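Local coordinates for protein HP0958 (PDB 3NA7) that probably acts in flagellar biogenesis as an export chaperone and post-transcriptional regulator, pairing a long coiled-coil hairpin with a C4 zinc-ribbon domain, at residues A[182-185]-A[186-189]; A[4-7]-A[8-11]. One frame throughout, in Å; residues are numbered along the deposited sequence.

Contact 1: A[182-185]-A[186-189]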
ATOM      1  N   GLU A 182      10.284  -5.059  31.740  1.00 48.94           N
ATOM      2  CA  GLU A 182       9.195  -4.325  31.049  1.00 49.78           C
ATOM      3  C   GLU A 182       9.489  -2.848  30.781  1.00 48.97           C
ATOM      4  O   GLU A 182       9.198  -2.356  29.711  1.00 49.22           O
ATOM      5  CB  GLU A 182       7.847  -4.513  31.735  1.00 48.57           C
ATOM      6  CG  GLU A 182       7.327  -5.963  31.643  1.00 51.17           C
ATOM      7  CD  GLU A 182       6.889  -6.367  30.222  1.00 54.14           C
ATOM      8  OE1 GLU A 182       6.232  -5.565  29.526  1.00 61.66           O
ATOM      9  OE2 GLU A 182       7.190  -7.497  29.803  1.00 53.05           O
ATOM     10  N   ARG A 183      10.121  -2.151  31.715  1.00 50.69           N
ATOM     11  CA  ARG A 183      10.469  -0.743  31.463  1.00 52.62           C
ATOM     12  C   ARG A 183      11.354  -0.591  30.208  1.00 53.19           C
ATOM     13  O   ARG A 183      11.136   0.297  29.385  1.00 52.48           O
ATOM     14  CB  ARG A 183      11.145  -0.137  32.695  1.00 53.02           C
ATOM     15  CG  ARG A 183      11.629   1.318  32.525  1.00 58.00           C
ATOM     16  CD  ARG A 183      12.054   1.914  33.887  1.00 63.35           C
ATOM     17  NE  ARG A 183      13.151   1.154  34.493  1.00 62.98           N
ATOM     18  CZ  ARG A 183      13.687   1.385  35.692  1.00 66.11           C
ATOM     19  NH1 ARG A 183      13.248   2.370  36.477  1.00 64.85           N
ATOM     20  NH2 ARG A 183      14.680   0.618  36.109  1.00 62.30           N
ATOM     21  N   ILE A 184      12.331  -1.482  30.053  1.00 53.34           N
ATOM     22  CA  ILE A 184      13.196  -1.445  28.873  1.00 55.46           C
ATOM     23  C   ILE A 184      12.468  -1.903  27.608  1.00 55.35           C
ATOM     24  O   ILE A 184      12.647  -1.334  26.526  1.00 56.31           O
ATOM     25  CB  ILE A 184      14.563  -2.160  29.127  1.00 56.27           C
ATOM     26  CG1 ILE A 184      15.456  -1.233  29.972  1.00 58.60           C
ATOM     27  CG2 ILE A 184      15.235  -2.543  27.789  1.00 56.06           C
ATOM     28  CD1 ILE A 184      16.339  -1.902  31.044  1.00 60.89           C
ATOM     29  N   ARG A 185      11.617  -2.910  27.751  1.00 55.72           N
ATOM     30  CA  ARG A 185      10.876  -3.450  26.615  1.00 55.64           C
ATOM     31  C   ARG A 185       9.917  -2.429  25.954  1.00 59.15           C
ATOM     32  O   ARG A 185       9.695  -2.457  24.725  1.00 59.02           O
ATOM     33  CB  ARG A 185      10.138  -4.720  27.037  1.00 53.86           C
ATOM     34  CG  ARG A 185       9.377  -5.372  25.919  1.00 54.22           C
ATOM     35  CD  ARG A 185       8.932  -6.766  26.272  1.00 54.93           C
ATOM     36  NE  ARG A 185       7.804  -7.160  25.428  1.00 62.21           N
ATOM     37  CZ  ARG A 185       6.568  -7.420  25.856  1.00 62.26           C
ATOM     38  NH1 ARG A 185       6.256  -7.359  27.145  1.00 54.20           N
ATOM     39  NH2 ARG A 185       5.643  -7.775  24.974  1.00 59.88           N
ATOM     40  N   ARG A 186       9.363  -1.527  26.765  1.00 59.99           N
ATOM     41  CA  ARG A 186       8.548  -0.424  26.262  1.00 63.23           C
ATOM     42  C   ARG A 186       9.168   0.219  25.016  1.00 63.95           C
ATOM     43  O   ARG A 186       8.500   0.327  23.975  1.00 65.86           O
ATOM     44  CB  ARG A 186       8.347   0.628  27.351  1.00 64.17           C
ATOM     45  CG  ARG A 186       7.297   1.656  27.023  1.00 72.70           C
ATOM     46  CD  ARG A 186       7.012   2.525  28.226  1.00 79.91           C
ATOM     47  NE  ARG A 186       6.297   3.746  27.862  1.00 88.33           N
ATOM     48  CZ  ARG A 186       4.974   3.831  27.718  1.00 95.13           C
ATOM     49  NH1 ARG A 186       4.192   2.766  27.897  1.00 94.71           N
ATOM     50  NH2 ARG A 186       4.418   4.991  27.401  1.00 98.49           N
ATOM     51  N   TRP A 187      10.439   0.619  25.116  1.00 62.38           N
ATOM     52  CA  TRP A 187      11.146   1.261  23.995  1.00 62.61           C
ATOM     53  C   TRP A 187      11.973   0.298  23.139  1.00 61.68           C
ATOM     54  O   TRP A 187      12.049   0.469  21.925  1.00 63.03           O
ATOM     55  CB  TRP A 187      12.009   2.455  24.462  1.00 62.70           C
ATOM     56  CG  TRP A 187      13.246   2.075  25.283  1.00 64.53           C
ATOM     57  CD1 TRP A 187      13.341   2.016  26.651  1.00 64.38           C
ATOM     58  CD2 TRP A 187      14.552   1.719  24.781  1.00 62.07           C
ATOM     59  NE1 TRP A 187      14.613   1.638  27.023  1.00 61.11           N
ATOM     60  CE2 TRP A 187      15.376   1.459  25.901  1.00 59.90           C
ATOM     61  CE3 TRP A 187      15.103   1.600  23.494  1.00 60.16           C
ATOM     62  CZ2 TRP A 187      16.712   1.069  25.772  1.00 57.46           C
ATOM     63  CZ3 TRP A 187      16.443   1.224  23.371  1.00 58.29           C
ATOM     64  CH2 TRP A 187      17.221   0.950  24.500  1.00 55.10           C
ATOM     65  N   ALA A 188      12.595  -0.701  23.762  1.00 59.98           N
ATOM     66  CA  ALA A 188      13.574  -1.544  23.061  1.00 58.90           C
ATOM     67  C   ALA A 188      12.979  -2.800  22.420  1.00 58.67           C
ATOM     68  O   ALA A 188      13.633  -3.465  21.615  1.00 58.27           O
ATOM     69  CB  ALA A 188      14.715  -1.914  24.011  1.00 58.52           C
ATOM     70  N   LYS A 189      11.737  -3.107  22.777  1.00 59.30           N
ATOM     71  CA  LYS A 189      11.013  -4.300  22.288  1.00 62.23           C
ATOM     72  C   LYS A 189      11.807  -5.612  22.460  1.00 61.51           C
ATOM     73  O   LYS A 189      12.149  -6.002  23.588  1.00 61.18           O
ATOM     74  CB  LYS A 189      10.501  -4.136  20.835  1.00 65.49           C
ATOM     75  CG  LYS A 189      10.349  -2.700  20.319  1.00 70.27           C
ATOM     76  CD  LYS A 189       9.094  -1.997  20.813  1.00 75.63           C
ATOM     77  CE  LYS A 189       8.937  -0.653  20.092  1.00 79.52           C
ATOM     78  NZ  LYS A 189       8.122   0.310  20.896  1.00 80.27           N
TER
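Trp187 folds its indole back over the turn of helix that precedes it, onto the carbonyl of Ile184. Its CB leads to a CG set between the backbone N and the carbonyl carbon (chi1 70°), and this torsion swings the ring back along the helix. CG stands 3.7 Å from Ile184 O, and the next atom, CD1, comes closer still, 3.4 Å from the same Ile184 O, while approaching Arg183 O obliquely. Trp187 NE1 also lies near Ile184 O, at 3.6 Å. The oxygen sits over one face of the ring, offset toward the rim. CZ2 on the benzene ring looks loosely toward Ile184 CG2. The CB methyl of Ala188 lies over the same face and also meets Ile184 CG2 at 3.9 Å.

Besides its place against the indole, Ile184 O has two N-H donors. The hydrogen bond from Ala188 N to Ile184 O is short and fairly straight (2.8 Å, 160°); that from Trp187 N to Ile184 O is weak and bent. Arg186 N is hydrogen-bonded to Glu182 O, while Lys189 N reaches Arg185 O just where the chain leaves the helix: Lys189 has a positive phi (51°). Its bent side chain turns back, and Lys189 NZ donates to Arg186 O at 3.1 Å. On another side of the helix Arg185 NH1 forms a salt bridge with Glu182 OE2 (2.8 Å), on its syn lone pair, the carboxylate lying at the edge of the guanidinium.

This stretch ends helix 175-188. Ala188 O and Lys189 O are hydrogen-bonded to Thr191 OG1 and Ser192 OG, which lead toward strand 193-195, while Trp187 rests on Arg230, just ahead of strand 231-233 and beside the zinc site.

Contact 2: A[4-7]-A[8-11]; sequences NTHL and KQLI
Leu7 and Ile11, one helical turn apart, make the apolar part of this contact: Leu7 CG lies 4.0 Å from Ile11 CD1, the two side chains crossing at a slant. With CG1 of Ile11 beside its backbone N (chi1 -70°), CD1 is carried back toward Leu7 and also passes 3.5 Å from Leu7 O.

The flat groups of His6 and Gln9 run side by side in the same direction. Gln9 OE1 comes to the edge of the imidazole, 3.7 Å from His6 CD2, with the ring and amide planes only 28° apart. Two further polar atoms have partners outside the segments: His6 ND1 is hydrogen-bonded to Gly2 O, and Gln9 NE2 bonds weakly to Lys172 O.

Four backbone hydrogen bonds run from Lys8, Gln9, Leu10 and Ile11 N to Asn4, Thr5, His6 and Leu7 O; the first is the straightest, at 164°.

One side, with Leu7, Leu10 and Ile11, packs on Ile231 and Tyr233 of strand 231-233, and Leu10 also touches Ile177 and Tyr181 of helix 175-188. The bonding is the i to i+4 pattern of a regular alpha-helix, here the opening of helix 4-22 laid against the zinc ribbon.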
ATOM      1  N   ASN A   4      22.364 -13.907  38.316  1.00101.90           N
ATOM      2  CA  ASN A   4      22.317 -14.800  37.164  1.00 98.59           C
ATOM      3  C   ASN A   4      21.028 -15.617  37.007  1.00 92.58           C
ATOM      4  O   ASN A   4      20.610 -15.896  35.882  1.00 90.25           O
ATOM      5  CB  ASN A   4      23.539 -15.719  37.153  1.00102.63           C
ATOM      6  CG  ASN A   4      23.792 -16.321  35.796  1.00104.42           C
ATOM      7  OD1 ASN A   4      23.478 -17.486  35.558  1.00105.36           O
ATOM      8  ND2 ASN A   4      24.337 -15.522  34.882  1.00106.84           N
ATOM      9  N   THR A   5      20.405 -15.999  38.121  1.00 87.34           N
ATOM     10  CA  THR A   5      19.115 -16.706  38.076  1.00 82.80           C
ATOM     11  C   THR A   5      17.973 -15.777  37.612  1.00 77.81           C
ATOM     12  O   THR A   5      17.010 -16.232  36.976  1.00 75.85           O
ATOM     13  CB  THR A   5      18.773 -17.370  39.434  1.00 82.29           C
ATOM     14  OG1 THR A   5      19.742 -18.385  39.707  1.00 88.69           O
ATOM     15  CG2 THR A   5      17.393 -18.018  39.415  1.00 79.14           C
ATOM     16  N   HIS A   6      18.098 -14.488  37.917  1.00 73.53           N
ATOM     17  CA  HIS A   6      17.141 -13.499  37.439  1.00 70.77           C
ATOM     18  C   HIS A   6      17.331 -13.278  35.937  1.00 71.23           C
ATOM     19  O   HIS A   6      16.354 -13.204  35.181  1.00 68.77           O
ATOM     20  CB  HIS A   6      17.245 -12.193  38.228  1.00 69.66           C
ATOM     21  CG  HIS A   6      16.851 -12.325  39.671  1.00 65.75           C
ATOM     22  ND1 HIS A   6      17.337 -11.490  40.657  1.00 67.32           N
ATOM     23  CD2 HIS A   6      16.029 -13.202  40.295  1.00 63.88           C
ATOM     24  CE1 HIS A   6      16.824 -11.843  41.825  1.00 65.28           C
ATOM     25  NE2 HIS A   6      16.029 -12.880  41.633  1.00 64.42           N
ATOM     26  N   LEU A   7      18.596 -13.226  35.519  1.00 73.15           N
ATOM     27  CA  LEU A   7      18.984 -13.159  34.108  1.00 74.36           C
ATOM     28  C   LEU A   7      18.420 -14.326  33.300  1.00 72.73           C
ATOM     29  O   LEU A   7      17.818 -14.125  32.243  1.00 72.12           O
ATOM     30  CB  LEU A   7      20.505 -13.120  33.998  1.00 78.53           C
ATOM     31  CG  LEU A   7      21.186 -12.971  32.640  1.00 82.61           C
ATOM     32  CD1 LEU A   7      21.090 -11.531  32.145  1.00 85.37           C
ATOM     33  CD2 LEU A   7      22.645 -13.372  32.773  1.00 85.72           C
ATOM     34  N   LYS A   8      18.601 -15.538  33.815  1.00 72.27           N
ATOM     35  CA  LYS A   8      18.025 -16.739  33.208  1.00 71.29           C
ATOM     36  C   LYS A   8      16.517 -16.597  33.052  1.00 66.22           C
ATOM     37  O   LYS A   8      15.972 -16.899  31.997  1.00 65.64           O
ATOM     38  CB  LYS A   8      18.370 -17.999  34.025  1.00 73.50           C
ATOM     39  CG  LYS A   8      17.826 -19.304  33.440  1.00 75.80           C
ATOM     40  CD  LYS A   8      18.572 -20.554  33.940  1.00 82.76           C
ATOM     41  CE  LYS A   8      18.255 -21.769  33.027  1.00 86.54           C
ATOM     42  NZ  LYS A   8      18.952 -23.051  33.413  1.00 87.01           N
ATOM     43  N   GLN A   9      15.856 -16.126  34.104  1.00 64.06           N
ATOM     44  CA  GLN A   9      14.400 -15.978  34.104  1.00 60.70           C
ATOM     45  C   GLN A   9      13.889 -15.028  33.039  1.00 57.36           C
ATOM     46  O   GLN A   9      12.892 -15.313  32.409  1.00 56.55           O
ATOM     47  CB  GLN A   9      13.893 -15.554  35.477  1.00 60.23           C
ATOM     48  CG  GLN A   9      13.505 -16.730  36.350  1.00 61.95           C
ATOM     49  CD  GLN A   9      13.174 -16.305  37.768  1.00 62.22           C
ATOM     50  OE1 GLN A   9      13.982 -15.662  38.441  1.00 65.91           O
ATOM     51  NE2 GLN A   9      11.989 -16.681  38.236  1.00 61.61           N
ATOM     52  N   LEU A  10      14.592 -13.915  32.849  1.00 57.89           N
ATOM     53  CA  LEU A  10      14.271 -12.910  31.838  1.00 56.34           C
ATOM     54  C   LEU A  10      14.588 -13.380  30.429  1.00 58.07           C
ATOM     55  O   LEU A  10      13.890 -12.995  29.478  1.00 58.03           O
ATOM     56  CB  LEU A  10      15.037 -11.607  32.099  1.00 57.16           C
ATOM     57  CG  LEU A  10      14.697 -10.859  33.389  1.00 54.73           C
ATOM     58  CD1 LEU A  10      15.217  -9.421  33.348  1.00 58.76           C
ATOM     59  CD2 LEU A  10      13.208 -10.863  33.612  1.00 52.52           C
ATOM     60  N   ILE A  11      15.644 -14.184  30.281  1.00 59.81           N
ATOM     61  CA  ILE A  11      15.953 -14.779  28.975  1.00 59.84           C
ATOM     62  C   ILE A  11      14.819 -15.702  28.547  1.00 58.85           C
ATOM     63  O   ILE A  11      14.335 -15.573  27.430  1.00 58.68           O
ATOM     64  CB  ILE A  11      17.354 -15.467  28.907  1.00 63.41           C
ATOM     65  CG1 ILE A  11      18.461 -14.410  28.956  1.00 63.90           C
ATOM     66  CG2 ILE A  11      17.500 -16.304  27.593  1.00 61.82           C
ATOM     67  CD1 ILE A  11      19.821 -14.914  29.460  1.00 70.81           C
TER

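Contact 1 and contact 2 are both short stretches of helix, the last residues of helix 175-188 and the first of helix 4-22, and although far apart in sequence they lie with centres 16 Å apart. They do not touch, their nearest atoms being about 7 Å apart. The two helices nevertheless meet directly elsewhere along their lengths, and the zinc ribbon touches both. The zinc ion, held by Cys201, Cys204, Cys225 and Cys228, is about 7 Å from the Trp187 side chain but about 14 Å from that of Leu7. Both stretches thus border the zinc ribbon where it meets the helical part of the protein.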